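Long-range contact in Slr0280 protein (Synechocystis sp., PDB 5H3K), which is of unknown function but carries a phosphodiester glycosidase domain and so may act on phosphodiester-linked sugars: residues A[91-102]-A[114-125]. Sequence-based numbering, arbitrary orientation.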
ATOM      1  N   LEU A  91     -13.706  -9.748 -14.476  1.00 10.14           N
ATOM      2  CA  LEU A  91     -14.438 -10.749 -13.691  1.00 11.81           C
ATOM      3  C   LEU A  91     -15.034 -10.132 -12.434  1.00 13.51           C
ATOM      4  O   LEU A  91     -14.325  -9.486 -11.665  1.00 15.39           O
ATOM      5  CB  LEU A  91     -13.522 -11.888 -13.244  1.00 12.15           C
ATOM      6  CG  LEU A  91     -12.737 -12.743 -14.226  1.00 15.74           C
ATOM      7  CD1 LEU A  91     -12.257 -14.019 -13.522  1.00 14.65           C
ATOM      8  CD2 LEU A  91     -13.527 -13.073 -15.485  1.00 17.14           C
ATOM      9  N   ASP A  92     -16.328 -10.328 -12.210  1.00  9.91           N
ATOM     10  CA  ASP A  92     -16.946  -9.883 -10.962  1.00 13.01           C
ATOM     11  C   ASP A  92     -16.705 -10.990  -9.944  1.00 14.43           C
ATOM     12  O   ASP A  92     -17.199 -12.103 -10.118  1.00 13.67           O
ATOM     13  CB  ASP A  92     -18.450  -9.645 -11.164  1.00 16.97           C
ATOM     14  CG  ASP A  92     -19.135  -9.001  -9.947  1.00 25.44           C
ATOM     15  OD1 ASP A  92     -18.445  -8.565  -8.992  1.00 22.66           O
ATOM     16  OD2 ASP A  92     -20.388  -8.906  -9.960  1.00 27.16           O
ATOM     17  N   LEU A  93     -15.907 -10.706  -8.916  1.00 11.65           N
ATOM     18  CA  LEU A  93     -15.675 -11.673  -7.834  1.00 12.03           C
ATOM     19  C   LEU A  93     -16.791 -11.569  -6.798  1.00 12.48           C
ATOM     20  O   LEU A  93     -16.902 -10.560  -6.096  1.00 12.43           O
ATOM     21  CB  LEU A  93     -14.321 -11.438  -7.154  1.00 11.28           C
ATOM     22  CG  LEU A  93     -13.101 -11.350  -8.079  1.00 11.50           C
ATOM     23  CD1 LEU A  93     -11.812 -11.275  -7.288  1.00 10.06           C
ATOM     24  CD2 LEU A  93     -13.063 -12.522  -9.032  1.00 10.54           C
ATOM     25  N   LEU A  94     -17.616 -12.612  -6.706  1.00 12.50           N
ATOM     26  CA  LEU A  94     -18.742 -12.629  -5.775  1.00 12.56           C
ATOM     27  C   LEU A  94     -18.322 -13.133  -4.391  1.00 10.07           C
ATOM     28  O   LEU A  94     -17.331 -13.866  -4.266  1.00 12.21           O
ATOM     29  CB  LEU A  94     -19.857 -13.526  -6.329  1.00 14.71           C
ATOM     30  CG  LEU A  94     -20.190 -13.318  -7.802  1.00 18.37           C
ATOM     31  CD1 LEU A  94     -21.294 -14.282  -8.249  1.00 24.82           C
ATOM     32  CD2 LEU A  94     -20.596 -11.887  -8.049  1.00 17.14           C
ATOM     33  N   ASP A  95     -19.074 -12.744  -3.361  1.00 11.61           N
ATOM     34  CA  ASP A  95     -18.799 -13.196  -1.997  1.00 13.07           C
ATOM     35  C   ASP A  95     -18.661 -14.716  -1.974  1.00 15.46           C
ATOM     36  O   ASP A  95     -19.485 -15.436  -2.559  1.00 14.81           O
ATOM     37  CB  ASP A  95     -19.906 -12.745  -1.044  1.00 13.73           C
ATOM     38  CG  ASP A  95     -19.937 -11.237  -0.838  1.00 15.89           C
ATOM     39  OD1 ASP A  95     -19.216 -10.494  -1.541  1.00 16.20           O
ATOM     40  OD2 ASP A  95     -20.701 -10.785   0.035  1.00 22.78           O
ATOM     41  N   ASN A  96     -17.593 -15.203  -1.344  1.00 11.13           N
ATOM     42  CA  ASN A  96     -17.312 -16.636  -1.319  1.00 12.47           C
ATOM     43  C   ASN A  96     -17.408 -17.216   0.082  1.00 13.11           C
ATOM     44  O   ASN A  96     -17.679 -16.504   1.045  1.00 13.10           O
ATOM     45  CB  ASN A  96     -15.925 -16.935  -1.901  1.00  9.64           C
ATOM     46  CG  ASN A  96     -14.793 -16.370  -1.044  1.00 10.97           C
ATOM     47  OD1 ASN A  96     -14.939 -15.323  -0.416  1.00  9.93           O
ATOM     48  ND2 ASN A  96     -13.670 -17.071  -1.008  1.00 10.76           N
ATOM     49  N   THR A  97     -17.174 -18.520   0.186  1.00 14.15           N
ATOM     50  CA  THR A  97     -17.156 -19.189   1.476  1.00 14.41           C
ATOM     51  C   THR A  97     -15.736 -19.622   1.805  1.00 16.88           C
ATOM     52  O   THR A  97     -15.023 -18.949   2.549  1.00 21.64           O
ATOM     53  CB  THR A  97     -18.122 -20.380   1.496  1.00 15.16           C
ATOM     54  OG1 THR A  97     -17.931 -21.160   0.310  1.00 23.09           O
ATOM     55  CG2 THR A  97     -19.555 -19.868   1.537  1.00 15.14           C
ATOM     56  N   SER A  98     -15.317 -20.742   1.241  1.00 15.40           N
ATOM     57  CA  SER A  98     -13.959 -21.223   1.434  1.00 17.26           C
ATOM     58  C   SER A  98     -12.974 -20.457   0.533  1.00 15.24           C
ATOM     59  O   SER A  98     -13.294 -20.159  -0.622  1.00 15.31           O
ATOM     60  CB  SER A  98     -13.917 -22.716   1.108  1.00 18.56           C
ATOM     61  OG  SER A  98     -12.581 -23.138   0.909  1.00 26.50           O
ATOM     62  N   PRO A  99     -11.773 -20.124   1.054  1.00 14.85           N
ATOM     63  CA  PRO A  99     -10.769 -19.446   0.217  1.00 12.97           C
ATOM     64  C   PRO A  99     -10.412 -20.203  -1.061  1.00 17.61           C
ATOM     65  O   PRO A  99      -9.945 -19.582  -2.010  1.00 14.32           O
ATOM     66  CB  PRO A  99      -9.538 -19.359   1.130  1.00 12.14           C
ATOM     67  CG  PRO A  99     -10.106 -19.311   2.513  1.00 15.91           C
ATOM     68  CD  PRO A  99     -11.362 -20.178   2.471  1.00 18.50           C
ATOM     69  N   ASN A 100     -10.618 -21.518  -1.098  1.00 13.72           N
ATOM     70  CA  ASN A 100     -10.252 -22.277  -2.289  1.00 18.74           C
ATOM     71  C   ASN A 100     -11.317 -22.261  -3.399  1.00 15.65           C
ATOM     72  O   ASN A 100     -11.114 -22.868  -4.448  1.00 17.13           O
ATOM     73  CB  ASN A 100      -9.842 -23.715  -1.928  1.00 19.45           C
ATOM     74  CG  ASN A 100     -11.011 -24.561  -1.455  1.00 21.68           C
ATOM     75  OD1 ASN A 100     -12.101 -24.052  -1.200  1.00 22.68           O
ATOM     76  ND2 ASN A 100     -10.785 -25.863  -1.328  1.00 28.86           N
ATOM     77  N   GLN A 101     -12.426 -21.557  -3.162  1.00 14.75           N
ATOM     78  CA  GLN A 101     -13.533 -21.435  -4.118  1.00 15.85           C
ATOM     79  C   GLN A 101     -13.816 -19.969  -4.412  1.00 14.85           C
ATOM     80  O   GLN A 101     -13.822 -19.142  -3.501  1.00 13.41           O
ATOM     81  CB  GLN A 101     -14.808 -22.032  -3.524  1.00 19.49           C
ATOM     82  CG  GLN A 101     -14.706 -23.493  -3.155  1.00 25.65           C
ATOM     83  CD  GLN A 101     -14.510 -24.373  -4.370  1.00 33.05           C
ATOM     84  OE1 GLN A 101     -13.381 -24.596  -4.818  1.00 32.61           O
ATOM     85  NE2 GLN A 101     -15.615 -24.873  -4.923  1.00 34.53           N
ATOM     86  N   GLN A 102     -14.069 -19.640  -5.675  1.00 10.65           N
ATOM     87  CA  GLN A 102     -14.378 -18.258  -6.029  1.00 11.58           C
ATOM     88  C   GLN A 102     -15.488 -18.204  -7.061  1.00 11.44           C
ATOM     89  O   GLN A 102     -15.234 -18.419  -8.239  1.00 13.99           O
ATOM     90  CB  GLN A 102     -13.136 -17.557  -6.591  1.00 11.01           C
ATOM     91  CG  GLN A 102     -13.379 -16.079  -6.864  1.00 10.78           C
ATOM     92  CD  GLN A 102     -13.952 -15.372  -5.654  1.00  9.25           C
ATOM     93  OE1 GLN A 102     -13.300 -15.278  -4.618  1.00  8.78           O
ATOM     94  NE2 GLN A 102     -15.177 -14.869  -5.773  1.00 10.23           N
ATOM     95  N   LEU A 114     -14.994 -20.861  -9.528  1.00 13.42           N
ATOM     96  CA  LEU A 114     -13.647 -21.184  -9.972  1.00 13.13           C
ATOM     97  C   LEU A 114     -12.864 -21.766  -8.811  1.00 15.56           C
ATOM     98  O   LEU A 114     -13.082 -21.384  -7.661  1.00 14.52           O
ATOM     99  CB  LEU A 114     -12.929 -19.938 -10.498  1.00 14.87           C
ATOM    100  CG  LEU A 114     -13.674 -19.058 -11.501  1.00 14.25           C
ATOM    101  CD1 LEU A 114     -12.717 -18.023 -12.059  1.00 14.33           C
ATOM    102  CD2 LEU A 114     -14.254 -19.897 -12.624  1.00 20.30           C
ATOM    103  N   ASN A 115     -11.968 -22.702  -9.098  1.00 13.54           N
ATOM    104  CA  ASN A 115     -11.034 -23.145  -8.080  1.00 13.69           C
ATOM    105  C   ASN A 115     -10.007 -22.055  -7.842  1.00 13.81           C
ATOM    106  O   ASN A 115      -9.558 -21.408  -8.789  1.00 14.83           O
ATOM    107  CB  ASN A 115     -10.322 -24.417  -8.513  1.00 15.40           C
ATOM    108  CG  ASN A 115     -11.250 -25.607  -8.571  1.00 20.91           C
ATOM    109  OD1 ASN A 115     -12.268 -25.654  -7.866  1.00 24.84           O
ATOM    110  ND2 ASN A 115     -10.907 -26.581  -9.408  1.00 21.80           N
ATOM    111  N   ALA A 116      -9.637 -21.850  -6.581  1.00 16.22           N
ATOM    112  CA  ALA A 116      -8.594 -20.887  -6.231  1.00 13.48           C
ATOM    113  C   ALA A 116      -7.463 -21.597  -5.511  1.00 19.88           C
ATOM    114  O   ALA A 116      -7.710 -22.457  -4.665  1.00 19.50           O
ATOM    115  CB  ALA A 116      -9.167 -19.752  -5.356  1.00 13.65           C
ATOM    116  N   ARG A 117      -6.222 -21.248  -5.843  1.00 13.78           N
ATOM    117  CA  ARG A 117      -5.088 -21.780  -5.107  1.00 15.42           C
ATOM    118  C   ARG A 117      -4.094 -20.679  -4.778  1.00 16.28           C
ATOM    119  O   ARG A 117      -3.823 -19.802  -5.600  1.00 11.98           O
ATOM    120  CB  ARG A 117      -4.397 -22.896  -5.887  1.00 18.23           C
ATOM    121  CG  ARG A 117      -3.777 -22.455  -7.195  1.00 17.73           C
ATOM    122  CD  ARG A 117      -3.141 -23.641  -7.913  1.00 25.43           C
ATOM    123  NE  ARG A 117      -1.795 -23.940  -7.425  1.00 30.02           N
ATOM    124  CZ  ARG A 117      -1.052 -24.954  -7.862  1.00 31.57           C
ATOM    125  NH1 ARG A 117      -1.531 -25.778  -8.786  1.00 29.38           N
ATOM    126  NH2 ARG A 117       0.165 -25.148  -7.369  1.00 30.69           N
ATOM    127  N   PHE A 118      -3.540 -20.729  -3.574  1.00 15.27           N
ATOM    128  CA  PHE A 118      -2.587 -19.702  -3.179  1.00 12.67           C
ATOM    129  C   PHE A 118      -1.156 -20.153  -3.432  1.00 15.32           C
ATOM    130  O   PHE A 118      -0.754 -21.235  -3.013  1.00 14.76           O
ATOM    131  CB  PHE A 118      -2.797 -19.312  -1.718  1.00 11.53           C
ATOM    132  CG  PHE A 118      -1.926 -18.176  -1.271  1.00 11.00           C
ATOM    133  CD1 PHE A 118      -0.785 -18.419  -0.530  1.00 13.96           C
ATOM    134  CD2 PHE A 118      -2.240 -16.862  -1.604  1.00 13.97           C
ATOM    135  CE1 PHE A 118       0.034 -17.373  -0.108  1.00 15.75           C
ATOM    136  CE2 PHE A 118      -1.423 -15.807  -1.187  1.00 10.00           C
ATOM    137  CZ  PHE A 118      -0.289 -16.068  -0.438  1.00 12.82           C
ATOM    138  N   VAL A 119      -0.401 -19.329  -4.155  1.00  9.49           N
ATOM    139  CA  VAL A 119       1.024 -19.540  -4.344  1.00 10.60           C
ATOM    140  C   VAL A 119       1.652 -18.181  -4.110  1.00 10.82           C
ATOM    141  O   VAL A 119       1.502 -17.282  -4.934  1.00 10.52           O
ATOM    142  CB  VAL A 119       1.355 -20.067  -5.761  1.00 13.97           C
ATOM    143  CG1 VAL A 119       2.852 -20.257  -5.921  1.00 16.82           C
ATOM    144  CG2 VAL A 119       0.643 -21.394  -6.019  1.00 14.49           C
ATOM    145  N   ALA A 120       2.310 -18.021  -2.961  1.00 12.83           N
ATOM    146  CA  ALA A 120       2.796 -16.707  -2.512  1.00 13.73           C
ATOM    147  C   ALA A 120       3.464 -15.928  -3.642  1.00 14.71           C
ATOM    148  O   ALA A 120       4.339 -16.468  -4.325  1.00 13.97           O
ATOM    149  CB  ALA A 120       3.767 -16.868  -1.346  1.00 14.70           C
ATOM    150  N   PRO A 121       3.082 -14.647  -3.829  1.00 11.37           N
ATOM    151  CA  PRO A 121       2.172 -13.871  -2.975  1.00 10.01           C
ATOM    152  C   PRO A 121       0.744 -13.773  -3.495  1.00  9.64           C
ATOM    153  O   PRO A 121       0.019 -12.891  -3.045  1.00  7.53           O
ATOM    154  CB  PRO A 121       2.786 -12.474  -3.032  1.00  8.40           C
ATOM    155  CG  PRO A 121       3.286 -12.372  -4.459  1.00  9.95           C
ATOM    156  CD  PRO A 121       3.783 -13.782  -4.802  1.00 14.94           C
ATOM    157  N   ASN A 122       0.335 -14.641  -4.414  1.00  7.73           N
ATOM    158  CA  ASN A 122      -0.939 -14.448  -5.107  1.00  6.82           C
ATOM    159  C   ASN A 122      -1.938 -15.580  -4.943  1.00  8.16           C
ATOM    160  O   ASN A 122      -1.563 -16.733  -4.723  1.00  8.59           O
ATOM    161  CB  ASN A 122      -0.697 -14.241  -6.605  1.00  9.14           C
ATOM    162  CG  ASN A 122       0.228 -13.083  -6.888  1.00 12.42           C
ATOM    163  OD1 ASN A 122       0.005 -11.967  -6.418  1.00 11.32           O
ATOM    164  ND2 ASN A 122       1.284 -13.343  -7.644  1.00 11.98           N
ATOM    165  N   ARG A 123      -3.212 -15.236  -5.095  1.00  8.32           N
ATOM    166  CA  ARG A 123      -4.308 -16.211  -5.092  1.00  9.14           C
ATOM    167  C   ARG A 123      -4.754 -16.419  -6.540  1.00  9.04           C
ATOM    168  O   ARG A 123      -5.388 -15.543  -7.138  1.00  9.66           O
ATOM    169  CB  ARG A 123      -5.470 -15.667  -4.263  1.00  6.82           C
ATOM    170  CG  ARG A 123      -6.710 -16.559  -4.220  1.00  7.42           C
ATOM    171  CD  ARG A 123      -7.827 -15.858  -3.471  1.00  8.22           C
ATOM    172  NE  ARG A 123      -9.000 -16.703  -3.227  1.00 11.69           N
ATOM    173  CZ  ARG A 123     -10.237 -16.403  -3.618  1.00 12.08           C
ATOM    174  NH1 ARG A 123     -10.476 -15.279  -4.284  1.00  7.87           N
ATOM    175  NH2 ARG A 123     -11.244 -17.222  -3.336  1.00 10.56           N
ATOM    176  N   TYR A 124      -4.444 -17.581  -7.104  1.00  8.63           N
ATOM    177  CA  TYR A 124      -4.709 -17.839  -8.527  1.00  8.54           C
ATOM    178  C   TYR A 124      -6.079 -18.474  -8.761  1.00 11.15           C
ATOM    179  O   TYR A 124      -6.437 -19.451  -8.097  1.00 13.10           O
ATOM    180  CB  TYR A 124      -3.607 -18.727  -9.117  1.00 10.54           C
ATOM    181  CG  TYR A 124      -2.252 -18.058  -9.118  1.00 10.64           C
ATOM    182  CD1 TYR A 124      -1.819 -17.320 -10.210  1.00  9.73           C
ATOM    183  CD2 TYR A 124      -1.413 -18.139  -8.009  1.00 10.84           C
ATOM    184  CE1 TYR A 124      -0.583 -16.693 -10.204  1.00 11.14           C
ATOM    185  CE2 TYR A 124      -0.184 -17.516  -7.995  1.00 10.31           C
ATOM    186  CZ  TYR A 124       0.230 -16.800  -9.094  1.00 10.01           C
ATOM    187  OH  TYR A 124       1.464 -16.178  -9.069  1.00 11.22           O
ATOM    188  N   LEU A 125      -6.849 -17.899  -9.686  1.00  7.21           N
ATOM    189  CA  LEU A 125      -8.144 -18.465 -10.071  1.00  9.00           C
ATOM    190  C   LEU A 125      -7.988 -19.303 -11.337  1.00 12.01           C
ATOM    191  O   LEU A 125      -7.438 -18.838 -12.330  1.00 10.55           O
ATOM    192  CB  LEU A 125      -9.194 -17.359 -10.298  1.00  9.16           C
ATOM    193  CG  LEU A 125      -9.512 -16.365  -9.170  1.00 10.72           C
ATOM    194  CD1 LEU A 125     -10.650 -15.410  -9.571  1.00  8.52           C
ATOM    195  CD2 LEU A 125      -9.851 -17.061  -7.850  1.00  8.82           C
TER
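Pro-99 O and Gln-102 OE1 take up the edges of the Arg-123 guanidinium, while CD2 of Leu-125 lies against one face, 4.0 Å above its plane and offset toward the rim. The group sits beside an antiparallel beta hairpin, strands 101-105 and 112-119, and reaches in from the next strand, 122-126. Along one edge Arg-123 NE and NH2 share Pro-99 O, NH2 at 3.0 Å; on the end, NH1 and NH2 converge on Gln-102 OE1, with Arg-123 NH1 at 2.8 Å. Arginine suits the place because its five N-H groups lie in one plane, so a single side chain can hold a backbone carbonyl of the turn and the side-chain carbonyl of a strand glutamine; NH1 also makes a salt bridge to Asp-82, which probably balances the buried charge. With CG anti to the backbone N (chi1 178°) and the chain extended to NE, the head reaches across to Pro-99 in the turn and Gln-102 in strand 101-105. A leucine in its place would probably leave Pro-99 O and Gln-102 OE1 without their donors and Asp-82 without its counter-charge.

The Gln-102 amide stands 85° from the guanidinium. Glutamine, acceptor and donor in one group, fits here: NE2 bonds Leu-94 O, in its carbonyl plane, tying strand 101-105 to the preceding loop. Its methylenes pack on Leu-125, whose CD1 also meets Leu-93 CD2 at 3.8 Å, an apolar contact beside the polar Arg-123 to Gln-102 pair. At the hairpin, Gln-102 and Leu-114 form a hydrogen-bonded pair, and the small Ala-116 lets Pro-99 O approach its CB to 3.4 Å. Within the type I turn from Ser-98 to Gln-101, Asn-100 O accepts from Ala-116 N at 2.8 Å.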